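PDB 4YJ6: aryl acylamidase, which probably hydrolyses the amide bond of aryl acylamides, as a member of the amidase signature family of enzymes. Local coordinates for residues 258-264 / 467-472. Sequence-based numbering, arbitrary orientation.
Sequences FTSALAQ and DLDVIA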
loop_
_atom_site.group_PDB
_atom_site.type_symbol
_atom_site.label_atom_id
_atom_site.label_comp_id
_atom_site.label_asym_id
_atom_site.label_seq_id
_atom_site.Cartn_x
_atom_site.Cartn_y
_atom_site.Cartn_z
ATOM N N PHE A 258 7.541 17.394 1.055
ATOM C CA PHE A 258 6.143 17.024 0.887
ATOM C C PHE A 258 5.233 17.845 1.802
ATOM O O PHE A 258 4.050 18.034 1.503
ATOM C CB PHE A 258 5.992 15.523 1.205
ATOM C CG PHE A 258 6.387 14.631 0.051
ATOM C CD1 PHE A 258 7.731 14.472 -0.309
ATOM C CD2 PHE A 258 5.404 13.970 -0.681
ATOM C CE1 PHE A 258 8.090 13.643 -1.401
ATOM C CE2 PHE A 258 5.739 13.116 -1.750
ATOM C CZ PHE A 258 7.098 12.971 -2.118
ATOM N N THR A 259 5.755 18.297 2.943
ATOM C CA THR A 259 4.887 19.057 3.860
ATOM C C THR A 259 4.540 20.431 3.299
ATOM O O THR A 259 3.586 21.068 3.748
ATOM C CB THR A 259 5.506 19.213 5.293
ATOM O OG1 THR A 259 6.648 20.065 5.238
ATOM C CG2 THR A 259 5.893 17.855 5.872
ATOM N N SER A 260 5.313 20.898 2.325
ATOM C CA SER A 260 5.094 22.221 1.764
ATOM C C SER A 260 3.771 22.298 0.994
ATOM O O SER A 260 3.239 23.386 0.774
ATOM C CB SER A 260 6.252 22.663 0.864
ATOM O OG SER A 260 6.266 21.943 -0.373
ATOM N N ALA A 261 3.251 21.152 0.593
ATOM C CA ALA A 261 2.017 21.090 -0.195
ATOM C C ALA A 261 0.752 21.001 0.663
ATOM O O ALA A 261 -0.368 21.168 0.149
ATOM C CB ALA A 261 2.079 19.876 -1.109
ATOM N N LEU A 262 0.901 20.749 1.960
ATOM C CA LEU A 262 -0.276 20.498 2.810
ATOM C C LEU A 262 -1.255 21.671 2.819
ATOM O O LEU A 262 -2.459 21.456 2.798
ATOM C CB LEU A 262 0.109 20.194 4.265
ATOM C CG LEU A 262 0.892 18.882 4.433
ATOM C CD1 LEU A 262 1.545 18.820 5.820
ATOM C CD2 LEU A 262 0.017 17.653 4.117
ATOM N N ALA A 263 -0.746 22.893 2.829
ATOM C CA ALA A 263 -1.628 24.068 2.918
ATOM C C ALA A 263 -1.932 24.726 1.580
ATOM O O ALA A 263 -2.534 25.809 1.534
ATOM C CB ALA A 263 -1.009 25.110 3.869
ATOM N N GLN A 264 -1.541 24.097 0.482
ATOM C CA GLN A 264 -1.581 24.742 -0.810
ATOM C C GLN A 264 -3.005 24.945 -1.355
ATOM O O GLN A 264 -3.260 25.910 -2.071
ATOM C CB GLN A 264 -0.815 23.865 -1.768
ATOM C CG GLN A 264 -0.603 24.456 -3.089
ATOM C CD GLN A 264 0.510 23.726 -3.793
ATOM O OE1 GLN A 264 0.311 23.207 -4.888
ATOM N NE2 GLN A 264 1.700 23.656 -3.155
ATOM N N ASP A 467 3.774 14.450 -7.307
ATOM C CA ASP A 467 3.453 13.987 -5.965
ATOM C C ASP A 467 2.902 15.101 -5.085
ATOM O O ASP A 467 1.978 14.872 -4.298
ATOM C CB ASP A 467 4.711 13.452 -5.277
ATOM C CG ASP A 467 5.362 12.310 -6.039
ATOM O OD1 ASP A 467 5.887 12.589 -7.132
ATOM O OD2 ASP A 467 5.286 11.157 -5.557
ATOM N N LEU A 468 3.459 16.304 -5.195
ATOM C CA LEU A 468 3.003 17.366 -4.277
ATOM C C LEU A 468 1.555 17.777 -4.633
ATOM O O LEU A 468 0.793 18.130 -3.752
ATOM C CB LEU A 468 3.918 18.604 -4.360
ATOM C CG LEU A 468 5.355 18.360 -3.868
ATOM C CD1 LEU A 468 6.154 19.661 -3.686
ATOM C CD2 LEU A 468 5.335 17.618 -2.609
ATOM N N ASP A 469 1.166 17.694 -5.906
ATOM C CA ASP A 469 -0.226 18.020 -6.281
ATOM C C ASP A 469 -1.168 17.015 -5.612
ATOM O O ASP A 469 -2.285 17.354 -5.202
ATOM C CB ASP A 469 -0.434 17.914 -7.802
ATOM C CG ASP A 469 0.118 19.107 -8.586
ATOM O OD1 ASP A 469 0.460 20.144 -7.972
ATOM O OD2 ASP A 469 0.175 19.004 -9.845
ATOM N N VAL A 470 -0.746 15.758 -5.551
ATOM C CA VAL A 470 -1.565 14.710 -4.917
ATOM C C VAL A 470 -1.683 15.011 -3.422
ATOM O O VAL A 470 -2.776 14.926 -2.862
ATOM C CB VAL A 470 -0.994 13.311 -5.136
ATOM C CG1 VAL A 470 -1.834 12.236 -4.392
ATOM C CG2 VAL A 470 -0.960 12.992 -6.642
ATOM N N ILE A 471 -0.570 15.347 -2.779
ATOM C CA ILE A 471 -0.605 15.715 -1.357
ATOM C C ILE A 471 -1.552 16.928 -1.178
ATOM O O ILE A 471 -2.379 16.937 -0.285
ATOM C CB ILE A 471 0.790 16.084 -0.821
ATOM C CG1 ILE A 471 1.712 14.845 -0.763
ATOM C CG2 ILE A 471 0.691 16.719 0.551
ATOM C CD1 ILE A 471 1.311 13.797 0.300
ATOM N N ALA A 472 -1.409 17.949 -2.018
ATOM C CA ALA A 472 -2.200 19.186 -1.839
ATOM C C ALA A 472 -3.700 18.869 -1.928
ATOM O O ALA A 472 -4.518 19.294 -1.073
ATOM C CB ALA A 472 -1.831 20.209 -2.887
HETATM O O HOH W 1 -3.942 21.540 0.438
#
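Phe258 and Ala261 pack against Leu468 and Ile471 where a helically wound loop lies along the first turns of helix 467-480, its centre about 19 Å from the centre of the chain in this amidase signature fold. The loop leads from helix 231-241 to strand 270-273; Asp467, Val470 and Ile471 also touch strand 198-201 of the large mixed sheet. The tight part runs from Phe258 to Ala261. Leu468 CD2 sits over one face of the Phe258 ring, offset toward the rim, and comes within 3.6 Å of Phe258 CA. Ile471 CG1 meets the ring edge near its plane, 3.8 Å from Phe258 CD2, while Asp467 CB approaches Phe258 CE2 obliquely. Asp467 OD1 makes a salt bridge to Arg206 and a hydrogen bond to Ser203, leaving CB to serve the ring. With its CG2 anti to the backbone N, Ile471 reaches Leu262 CD2 by a second branch. Replacing Phe258 by an alanine is likely to open a gap between helices 231-241 and 467-480, taking the ring from Ile471 CG1 and leaving Leu468 CD2 with little beyond the loop backbone. Ala261 points toward the helix, its CB 3.4 Å from Leu468 O, and small side chains let the CA atoms of Ala261 and Ala472 close to 4.9 Å. Ala472 CA makes a CA-H...O contact with Ala261 O at 3.4 Å. Toward Gln264 the contact thins out at the exposed side: Gln264 offers mainly its CB, 4.0 Å from Ala472 CB. Here a water donates to Leu262 O and Ala472 O, each 2.8 Å from the water oxygen.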